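Local coordinates for protein Hcp1 family type VI secretion system effector (Yersinia pestis, PDB 3V4H) that probably assembles as six-subunit rings that stack into the inner tube of the type VI secretion system, through which effectors are delivered, at residues I31-I36 against F80-Y85; K104-V109 against T126-T131; L52-D57 against E119-K124. All blocks are in the same frame, centred on the assembly; numbering follows the deposited sequence.

Contact 1: residues I31-I36 against F80-Y85; sequences IKIDGI and FCFAHY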
loop_
_atom_site.group_PDB
_atom_site.type_symbol
_atom_site.label_atom_id
_atom_site.label_comp_id
_atom_site.label_asym_id
_atom_site.label_seq_id
_atom_site.Cartn_x
_atom_site.Cartn_y
_atom_site.Cartn_z
ATOM N N ILE A 31 -5.576 0.334 -31.042
ATOM C CA ILE A 31 -6.132 1.680 -31.177
ATOM C C ILE A 31 -5.608 2.320 -32.466
ATOM O O ILE A 31 -4.404 2.268 -32.776
ATOM C CB ILE A 31 -5.922 2.493 -29.881
ATOM C CG1 ILE A 31 -6.907 3.662 -29.821
ATOM C CG2 ILE A 31 -4.485 2.933 -29.741
ATOM C CD1 ILE A 31 -7.183 4.247 -28.454
ATOM N N LYS A 32 -6.513 2.891 -33.246
ATOM C CA LYS A 32 -6.169 3.541 -34.517
ATOM C C LYS A 32 -6.438 5.028 -34.349
ATOM O O LYS A 32 -7.568 5.415 -34.100
ATOM C CB LYS A 32 -7.041 2.987 -35.642
ATOM C CG LYS A 32 -6.802 3.655 -37.002
ATOM C CD LYS A 32 -8.083 4.074 -37.670
ATOM C CE LYS A 32 -8.540 3.084 -38.721
ATOM N NZ LYS A 32 -8.028 3.463 -40.074
ATOM N N ILE A 33 -5.402 5.845 -34.444
ATOM C CA ILE A 33 -5.517 7.271 -34.134
ATOM C C ILE A 33 -5.234 8.103 -35.397
ATOM O O ILE A 33 -4.173 7.962 -36.011
ATOM C CB ILE A 33 -4.489 7.686 -33.096
ATOM C CG1 ILE A 33 -4.781 7.015 -31.772
ATOM C CG2 ILE A 33 -4.446 9.203 -32.964
ATOM C CD1 ILE A 33 -3.741 7.292 -30.721
ATOM N N ASP A 34 -6.150 8.964 -35.787
ATOM C CA ASP A 34 -5.986 9.701 -37.026
ATOM C C ASP A 34 -4.699 10.450 -37.096
ATOM O O ASP A 34 -4.380 11.217 -36.235
ATOM C CB ASP A 34 -7.123 10.670 -37.245
ATOM C CG ASP A 34 -8.254 10.059 -38.015
ATOM O OD1 ASP A 34 -8.020 9.162 -38.821
ATOM O OD2 ASP A 34 -9.399 10.459 -37.799
ATOM N N GLY A 35 -3.966 10.224 -38.160
ATOM C CA GLY A 35 -2.690 10.888 -38.374
ATOM C C GLY A 35 -1.516 10.321 -37.579
ATOM O O GLY A 35 -0.405 10.768 -37.752
ATOM N N ILE A 36 -1.735 9.342 -36.709
ATOM C CA ILE A 36 -0.649 8.841 -35.901
ATOM C C ILE A 36 -0.629 7.313 -36.024
ATOM O O ILE A 36 -1.314 6.569 -35.274
ATOM C CB ILE A 36 -0.781 9.282 -34.415
ATOM C CG1 ILE A 36 -0.867 10.814 -34.289
ATOM C CG2 ILE A 36 0.388 8.759 -33.603
ATOM C CD1 ILE A 36 -1.048 11.353 -32.880
ATOM N N PHE A 80 -10.206 8.876 -21.704
ATOM C CA PHE A 80 -9.863 7.456 -22.026
ATOM C C PHE A 80 -8.381 7.379 -21.799
ATOM O O PHE A 80 -7.681 8.360 -22.056
ATOM C CB PHE A 80 -10.215 7.096 -23.475
ATOM C CG PHE A 80 -10.131 5.609 -23.784
ATOM C CD1 PHE A 80 -11.168 4.746 -23.467
ATOM C CD2 PHE A 80 -9.015 5.104 -24.390
ATOM C CE1 PHE A 80 -11.083 3.417 -23.789
ATOM C CE2 PHE A 80 -8.932 3.765 -24.705
ATOM C CZ PHE A 80 -9.947 2.926 -24.374
ATOM N N CYS A 81 -7.938 6.230 -21.251
ATOM C CA CYS A 81 -6.562 5.919 -20.881
ATOM C C CYS A 81 -6.148 4.638 -21.593
ATOM O O CYS A 81 -6.963 3.690 -21.687
ATOM C CB CYS A 81 -6.448 5.633 -19.362
ATOM S SG CYS A 81 -6.526 7.100 -18.280
ATOM N N PHE A 82 -4.940 4.631 -22.157
ATOM C CA PHE A 82 -4.308 3.373 -22.608
ATOM C C PHE A 82 -2.810 3.461 -22.473
ATOM O O PHE A 82 -2.247 4.569 -22.418
ATOM C CB PHE A 82 -4.685 2.998 -24.043
ATOM C CG PHE A 82 -4.076 3.836 -25.094
ATOM C CD1 PHE A 82 -2.912 3.431 -25.736
ATOM C CD2 PHE A 82 -4.696 5.004 -25.523
ATOM C CE1 PHE A 82 -2.335 4.211 -26.734
ATOM C CE2 PHE A 82 -4.124 5.802 -26.494
ATOM C CZ PHE A 82 -2.942 5.408 -27.106
ATOM N N ALA A 83 -2.209 2.277 -22.440
ATOM C CA ALA A 83 -0.788 2.008 -22.413
ATOM C C ALA A 83 -0.338 1.275 -23.677
ATOM O O ALA A 83 -1.014 0.332 -24.156
ATOM C CB ALA A 83 -0.464 1.096 -21.207
ATOM N N HIS A 84 0.837 1.629 -24.187
ATOM C CA HIS A 84 1.511 0.865 -25.265
ATOM C C HIS A 84 3.009 0.918 -25.062
ATOM O O HIS A 84 3.496 1.711 -24.276
ATOM C CB HIS A 84 1.120 1.434 -26.663
ATOM C CG HIS A 84 1.669 2.819 -26.943
ATOM N ND1 HIS A 84 2.431 3.097 -28.022
ATOM C CD2 HIS A 84 1.617 3.989 -26.194
ATOM C CE1 HIS A 84 2.828 4.379 -27.950
ATOM N NE2 HIS A 84 2.317 4.923 -26.848
ATOM N N TYR A 85 3.764 0.054 -25.743
ATOM C CA TYR A 85 5.206 0.218 -25.794
ATOM C C TYR A 85 5.577 1.496 -26.518
ATOM O O TYR A 85 4.822 1.975 -27.384
ATOM C CB TYR A 85 5.833 -0.966 -26.503
ATOM C CG TYR A 85 5.711 -2.231 -25.696
ATOM C CD1 TYR A 85 6.189 -2.282 -24.392
ATOM C CD2 TYR A 85 5.098 -3.357 -26.226
ATOM C CE1 TYR A 85 6.065 -3.426 -23.619
ATOM C CE2 TYR A 85 5.001 -4.530 -25.482
ATOM C CZ TYR A 85 5.476 -4.556 -24.179
ATOM O OH TYR A 85 5.364 -5.712 -23.433
#
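Ile31 and Phe82 carry this contact, and their meeting is a CH-pi interaction. The methyl CG2 of Ile31 sits over one face of the Phe82 ring, displaced toward its rim, 4.1 Å from the ring centroid and 21° off the ring normal. The same isoleucine uses its second branch as well: with CG1 anti to the backbone N (chi1 -159°), CD1 comes within 3.9 Å of Phe82 CD2. A beta-branched residue suits the place, because two methyl arms cover more of a flat ring than an unbranched chain would.

The remaining touches are plain apolar packing. The side chains of Ile33 and Phe82 extend toward each other, with Ile33 CD1 4.2 Å from Phe82 CZ, and Ile31 CD1 lies 4.2 Å from Phe80 CE2. Phe80 in turn packs among Phe108, Phe125 and Phe151, so Ile31 borders a buried aromatic cluster.

Strands 29-33 and 76-85 belong to the two different sheets of the Hcp beta barrel. Within the segments their axes cross at 99° and approach to 10.9 Å, an orthogonal packing in which side chains alone fill the interior between the sheets.

Polar interactions lie beyond the apolar contact. After Ile33 the strand leaves through a type II turn closed by Ile36 N to Ile33 O at 2.9 Å; Gly35 takes the turn position whose positive phi favours glycine. On the partner strand the His84 imidazole is gripped at both nitrogens, ND1 by Asp87 and NE2 by Glu147, two carboxylates that would probably favour its positive charge.

Contact 2: residues K104-V109 against T126-T131; sequences KNVQFV and TDVIIT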
loop_
_atom_site.group_PDB
_atom_site.type_symbol
_atom_site.label_atom_id
_atom_site.label_comp_id
_atom_site.label_asym_id
_atom_site.label_seq_id
_atom_site.Cartn_x
_atom_site.Cartn_y
_atom_site.Cartn_z
ATOM N N LYS A 104 -9.154 13.927 -35.213
ATOM C CA LYS A 104 -10.552 13.849 -35.668
ATOM C C LYS A 104 -11.266 12.578 -35.213
ATOM O O LYS A 104 -12.395 12.640 -34.734
ATOM C CB LYS A 104 -10.622 13.960 -37.183
ATOM C CG LYS A 104 -10.247 15.334 -37.701
ATOM C CD LYS A 104 -10.967 15.622 -39.008
ATOM C CE LYS A 104 -10.678 17.016 -39.531
ATOM N NZ LYS A 104 -11.597 17.362 -40.649
ATOM N N ASN A 105 -10.588 11.440 -35.349
ATOM C CA ASN A 105 -11.175 10.136 -35.097
ATOM C C ASN A 105 -10.137 9.268 -34.426
ATOM O O ASN A 105 -8.960 9.310 -34.814
ATOM C CB ASN A 105 -11.563 9.444 -36.408
ATOM C CG ASN A 105 -12.611 10.193 -37.183
ATOM O OD1 ASN A 105 -13.787 10.103 -36.854
ATOM N ND2 ASN A 105 -12.202 10.926 -38.230
ATOM N N VAL A 106 -10.591 8.513 -33.422
ATOM C CA VAL A 106 -9.819 7.486 -32.760
ATOM C C VAL A 106 -10.743 6.292 -32.635
ATOM O O VAL A 106 -11.912 6.454 -32.253
ATOM C CB VAL A 106 -9.368 7.917 -31.352
ATOM C CG1 VAL A 106 -8.712 6.749 -30.604
ATOM C CG2 VAL A 106 -8.397 9.093 -31.437
ATOM N N GLN A 107 -10.229 5.113 -32.982
ATOM C CA GLN A 107 -10.987 3.874 -32.901
ATOM C C GLN A 107 -10.230 2.796 -32.100
ATOM O O GLN A 107 -9.118 2.382 -32.462
ATOM C CB GLN A 107 -11.325 3.365 -34.307
ATOM C CG GLN A 107 -12.111 2.053 -34.284
ATOM C CD GLN A 107 -12.078 1.277 -35.594
ATOM O OE1 GLN A 107 -13.110 1.138 -36.249
ATOM N NE2 GLN A 107 -10.895 0.718 -35.956
ATOM N N PHE A 108 -10.866 2.334 -31.034
ATOM C CA PHE A 108 -10.316 1.336 -30.111
ATOM C C PHE A 108 -11.063 0.030 -30.253
ATOM O O PHE A 108 -12.276 0.020 -30.318
ATOM C CB PHE A 108 -10.443 1.835 -28.692
ATOM C CG PHE A 108 -10.108 0.797 -27.669
ATOM C CD1 PHE A 108 -8.798 0.402 -27.481
ATOM C CD2 PHE A 108 -11.093 0.208 -26.916
ATOM C CE1 PHE A 108 -8.448 -0.579 -26.544
ATOM C CE2 PHE A 108 -10.774 -0.770 -25.992
ATOM C CZ PHE A 108 -9.430 -1.150 -25.776
ATOM N N VAL A 109 -10.345 -1.065 -30.387
ATOM C CA VAL A 109 -10.962 -2.339 -30.703
ATOM C C VAL A 109 -10.413 -3.450 -29.814
ATOM O O VAL A 109 -9.159 -3.604 -29.642
ATOM C CB VAL A 109 -10.757 -2.692 -32.207
ATOM C CG1 VAL A 109 -11.066 -4.161 -32.475
ATOM C CG2 VAL A 109 -11.655 -1.813 -33.140
ATOM N N THR A 126 -14.599 10.933 -31.110
ATOM C CA THR A 126 -14.525 12.067 -32.002
ATOM C C THR A 126 -13.953 13.301 -31.338
ATOM O O THR A 126 -14.267 13.582 -30.183
ATOM C CB THR A 126 -15.919 12.444 -32.483
ATOM O OG1 THR A 126 -16.386 11.379 -33.286
ATOM C CG2 THR A 126 -15.907 13.732 -33.323
ATOM N N ASP A 127 -13.138 14.036 -32.104
ATOM C CA ASP A 127 -12.526 15.270 -31.664
ATOM C C ASP A 127 -11.722 15.073 -30.384
ATOM O O ASP A 127 -12.091 15.575 -29.323
ATOM C CB ASP A 127 -13.597 16.331 -31.463
ATOM C CG ASP A 127 -13.040 17.703 -31.464
ATOM O OD1 ASP A 127 -11.946 17.894 -32.043
ATOM O OD2 ASP A 127 -13.697 18.602 -30.899
ATOM N N VAL A 128 -10.597 14.372 -30.526
ATOM C CA VAL A 128 -9.767 13.931 -29.402
ATOM C C VAL A 128 -8.595 14.893 -29.144
ATOM O O VAL A 128 -8.001 15.433 -30.093
ATOM C CB VAL A 128 -9.209 12.524 -29.678
ATOM C CG1 VAL A 128 -8.123 12.170 -28.665
ATOM C CG2 VAL A 128 -10.338 11.491 -29.653
ATOM N N ILE A 129 -8.314 15.149 -27.872
ATOM C CA ILE A 129 -7.144 15.931 -27.457
ATOM C C ILE A 129 -6.361 15.098 -26.451
ATOM O O ILE A 129 -6.935 14.524 -25.532
ATOM C CB ILE A 129 -7.535 17.264 -26.814
ATOM C CG1 ILE A 129 -8.278 18.130 -27.837
ATOM C CG2 ILE A 129 -6.303 17.995 -26.276
ATOM C CD1 ILE A 129 -8.806 19.428 -27.275
ATOM N N ILE A 130 -5.059 15.000 -26.669
ATOM C CA ILE A 130 -4.181 14.226 -25.831
ATOM C C ILE A 130 -3.839 15.059 -24.634
ATOM O O ILE A 130 -3.223 16.101 -24.757
ATOM C CB ILE A 130 -2.946 13.760 -26.603
ATOM C CG1 ILE A 130 -3.408 12.876 -27.761
ATOM C CG2 ILE A 130 -2.004 12.927 -25.704
ATOM C CD1 ILE A 130 -2.313 12.611 -28.754
ATOM N N THR A 131 -4.305 14.607 -23.478
ATOM C CA THR A 131 -4.243 15.351 -22.224
ATOM C C THR A 131 -3.066 14.945 -21.328
ATOM O O THR A 131 -2.689 15.694 -20.421
ATOM C CB THR A 131 -5.500 15.060 -21.439
ATOM O OG1 THR A 131 -5.625 13.619 -21.314
ATOM C CG2 THR A 131 -6.690 15.633 -22.193
#
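Val106 overlaps Val128 through a single methyl: its CG2 lies 3.6 Å from Val128 CG2 and 3.9 Å from Val128 CB. The two side chains cross at about a right angle, and in both valines the touching CG2 is the branch beside the backbone N. Compact beta-branched residues fit here, where two strand starts converge and Phe151 packs against both.

Outside this apolar pair, the carbonyl oxygen of Lys104 receives the peptide N-H of Asp127 in a hydrogen bond of 3.1 Å. The bond is nearly straight at the hydrogen (167°), yet the donor stands 47° out of the carbonyl plane. Thr126 adds a CA-H...O contact from its CA to the same Lys104 O at 3.5 Å. The CB of Lys104 points away from 126-131, in keeping with the exposed position of this residue.

Asp127 takes an unusual positive phi of 56° and, through OD1, bonds to His102 ND1, just before segment 104-109. Next to it, Asn105 and Thr126 form an antiparallel, non-hydrogen-bonded pair, with CA atoms 5.0 Å apart.

Both segments turn a corner here, at Lys104 and Asp127. At Asp127 the chain bends from strand 119-126 of the six-stranded sheet into strand 128-138 of the four-stranded one, a sheet-to-sheet passage in keeping with the Hcp beta barrel.

Contact 3: residues L52-D57 against E119-K124; sequences LAWNWD and EYLTIK
Trp54 reaches across the interior of the Hcp beta barrel, from strand 53-59 on one sheet to Leu121 and Ile123 of strand 119-126 on the other. The contact is wholly apolar. The six-membered ring of the indole does the touching, with CH2 4.4 Å from Leu121 CD2 and CZ3 4.4 Å from Ile123 CD1; both methyls approach obliquely. The long indole extends the reach of a strand that shares no backbone contact with 119-124. A tryptophan suits the place through its length, while leucine and isoleucine offer slim methyl ends to meet it. Phe108 and Leu110 also pack against this indole.

Backbone irregularity accompanies the packing. Tyr120 and Leu121 both face Leu110 in a classic beta bulge, which thus includes Leu121, whose CD2 is one of the two methyls that meet Trp54. The Tyr120 ring receives Lys112 in a cation-pi interaction.

Strand 53-59 lies at a subunit interface. Residues Ala53 to Asp57 pair antiparallel with a strand of a neighbouring subunit, continuing the sheet across the interface, and Met135 of that subunit packs on Trp54. Trp56 has its indole NE1 bonded to Ser78 O, a backbone acceptor for a buried N-H.

On the opposing strand, Leu121 CD2 and Ile123 CD1 stand 4.4 Å apart, each beside one end of the CH2-CZ3 bond of Trp54.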
loop_
_atom_site.group_PDB
_atom_site.type_symbol
_atom_site.label_atom_id
_atom_site.label_comp_id
_atom_site.label_asym_id
_atom_site.label_seq_id
_atom_site.Cartn_x
_atom_site.Cartn_y
_atom_site.Cartn_z
ATOM N N LEU A 52 -1.750 -2.390 -24.458
ATOM C CA LEU A 52 -1.389 -3.280 -23.354
ATOM C C LEU A 52 -2.407 -3.196 -22.236
ATOM O O LEU A 52 -2.620 -4.149 -21.527
ATOM C CB LEU A 52 -0.005 -2.827 -22.818
ATOM C CG LEU A 52 1.191 -2.898 -23.806
ATOM C CD1 LEU A 52 2.497 -2.415 -23.166
ATOM C CD2 LEU A 52 1.344 -4.311 -24.356
ATOM N N ALA A 53 -3.063 -2.047 -22.046
ATOM C CA ALA A 53 -4.002 -1.937 -20.930
ATOM C C ALA A 53 -4.776 -0.647 -21.164
ATOM O O ALA A 53 -4.317 0.164 -21.989
ATOM C CB ALA A 53 -3.207 -1.842 -19.580
ATOM N N TRP A 54 -5.942 -0.535 -20.555
ATOM C CA TRP A 54 -6.803 0.643 -20.712
ATOM C C TRP A 54 -7.791 0.791 -19.619
ATOM O O TRP A 54 -8.087 -0.145 -18.910
ATOM C CB TRP A 54 -7.565 0.598 -22.061
ATOM C CG TRP A 54 -8.543 -0.531 -22.153
ATOM C CD1 TRP A 54 -8.266 -1.879 -22.327
ATOM C CD2 TRP A 54 -9.999 -0.460 -22.057
ATOM N NE1 TRP A 54 -9.414 -2.601 -22.338
ATOM C CE2 TRP A 54 -10.485 -1.812 -22.189
ATOM C CE3 TRP A 54 -10.903 0.557 -21.903
ATOM C CZ2 TRP A 54 -11.850 -2.115 -22.149
ATOM C CZ3 TRP A 54 -12.278 0.251 -21.873
ATOM C CH2 TRP A 54 -12.732 -1.033 -22.004
ATOM N N ASN A 55 -8.387 1.980 -19.493
ATOM C CA ASN A 55 -9.455 2.119 -18.582
ATOM C C ASN A 55 -10.177 3.424 -18.885
ATOM O O ASN A 55 -9.652 4.214 -19.643
ATOM C CB ASN A 55 -8.976 2.052 -17.132
ATOM C CG ASN A 55 -8.006 3.162 -16.805
ATOM O OD1 ASN A 55 -8.393 4.325 -16.685
ATOM N ND2 ASN A 55 -6.746 2.810 -16.670
ATOM N N TRP A 56 -11.414 3.520 -18.408
ATOM C CA TRP A 56 -12.318 4.628 -18.698
ATOM C C TRP A 56 -13.470 4.530 -17.757
ATOM O O TRP A 56 -13.954 3.415 -17.455
ATOM C CB TRP A 56 -12.865 4.490 -20.128
ATOM C CG TRP A 56 -13.642 5.694 -20.509
ATOM C CD1 TRP A 56 -13.287 7.009 -20.293
ATOM C CD2 TRP A 56 -14.970 5.753 -21.133
ATOM N NE1 TRP A 56 -14.266 7.859 -20.746
ATOM C CE2 TRP A 56 -15.308 7.160 -21.245
ATOM C CE3 TRP A 56 -15.868 4.813 -21.594
ATOM C CZ2 TRP A 56 -16.506 7.593 -21.812
ATOM C CZ3 TRP A 56 -17.083 5.253 -22.146
ATOM C CH2 TRP A 56 -17.380 6.617 -22.268
ATOM N N ASP A 57 -13.920 5.648 -17.228
ATOM C CA ASP A 57 -15.142 5.604 -16.418
ATOM C C ASP A 57 -16.027 6.806 -16.490
ATOM O O ASP A 57 -15.635 7.858 -16.896
ATOM C CB ASP A 57 -14.853 5.332 -14.970
ATOM C CG ASP A 57 -14.016 6.362 -14.371
ATOM O OD1 ASP A 57 -13.620 7.233 -15.139
ATOM O OD2 ASP A 57 -13.751 6.257 -13.142
ATOM N N GLU A 119 -14.096 -9.181 -33.441
ATOM C CA GLU A 119 -13.882 -7.872 -32.859
ATOM C C GLU A 119 -15.127 -7.508 -32.083
ATOM O O GLU A 119 -16.069 -6.976 -32.658
ATOM C CB GLU A 119 -13.543 -6.874 -33.933
ATOM C CG GLU A 119 -12.186 -7.218 -34.534
ATOM C CD GLU A 119 -11.775 -6.331 -35.665
ATOM O OE1 GLU A 119 -12.635 -5.555 -36.118
ATOM O OE2 GLU A 119 -10.584 -6.428 -36.088
ATOM N N TYR A 120 -15.167 -7.822 -30.777
ATOM C CA TYR A 120 -16.466 -7.845 -30.105
ATOM C C TYR A 120 -16.798 -6.530 -29.448
ATOM O O TYR A 120 -17.943 -6.308 -29.098
ATOM C CB TYR A 120 -16.587 -9.004 -29.133
ATOM C CG TYR A 120 -15.659 -8.913 -27.969
ATOM C CD1 TYR A 120 -16.085 -8.314 -26.823
ATOM C CD2 TYR A 120 -14.358 -9.411 -28.012
ATOM C CE1 TYR A 120 -15.279 -8.187 -25.735
ATOM C CE2 TYR A 120 -13.514 -9.309 -26.905
ATOM C CZ TYR A 120 -14.011 -8.677 -25.757
ATOM O OH TYR A 120 -13.341 -8.504 -24.572
ATOM N N LEU A 121 -15.825 -5.647 -29.274
ATOM C CA LEU A 121 -16.107 -4.313 -28.727
ATOM C C LEU A 121 -15.320 -3.250 -29.471
ATOM O O LEU A 121 -14.085 -3.351 -29.655
ATOM C CB LEU A 121 -15.757 -4.271 -27.242
ATOM C CG LEU A 121 -15.823 -2.896 -26.568
ATOM C CD1 LEU A 121 -17.265 -2.535 -26.329
ATOM C CD2 LEU A 121 -15.025 -2.811 -25.269
ATOM N N THR A 122 -16.012 -2.228 -29.923
ATOM C CA THR A 122 -15.356 -1.123 -30.578
ATOM C C THR A 122 -15.835 0.149 -29.941
ATOM O O THR A 122 -17.037 0.338 -29.679
ATOM C CB THR A 122 -15.571 -1.143 -32.100
ATOM O OG1 THR A 122 -16.919 -0.818 -32.378
ATOM C CG2 THR A 122 -15.286 -2.505 -32.699
ATOM N N ILE A 123 -14.903 1.033 -29.636
ATOM C CA ILE A 123 -15.271 2.356 -29.138
ATOM C C ILE A 123 -14.619 3.349 -30.070
ATOM O O ILE A 123 -13.411 3.284 -30.330
ATOM C CB ILE A 123 -14.782 2.648 -27.700
ATOM C CG1 ILE A 123 -15.221 1.547 -26.754
ATOM C CG2 ILE A 123 -15.388 3.975 -27.209
ATOM C CD1 ILE A 123 -14.588 1.573 -25.363
ATOM N N LYS A 124 -15.429 4.251 -30.611
ATOM C CA LYS A 124 -14.939 5.220 -31.529
ATOM C C LYS A 124 -15.129 6.552 -30.834
ATOM O O LYS A 124 -16.168 6.774 -30.245
ATOM C CB LYS A 124 -15.759 5.173 -32.807
ATOM C CG LYS A 124 -15.816 3.804 -33.491
ATOM C CD LYS A 124 -16.721 3.880 -34.730
ATOM C CE LYS A 124 -17.090 2.514 -35.301
ATOM N NZ LYS A 124 -15.998 1.501 -35.203
#

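In the fold
Contacts 1 and 3 are buried and wholly apolar, spanning the interior between the two sheets; contact 2 is partly exposed and lies at a corner, where a backbone hydrogen bond accompanies a small valine pair. Their strands lie side by side in two sheets: strand 29-33 of contact 1 neighbours strand 103-111 of contact 2, which neighbours strand 119-126 of contact 3. In the other sheet, strands 76-85 and 53-59 are neighbours, and strand 128-138 of contact 2 belongs with them. Phe80 of contact 1 touches Trp54 of contact 3, so the two apolar contacts adjoin. Contact 3 also borders a neighbouring subunit, whereas no other chain of the assembly touches the segments of contact 1.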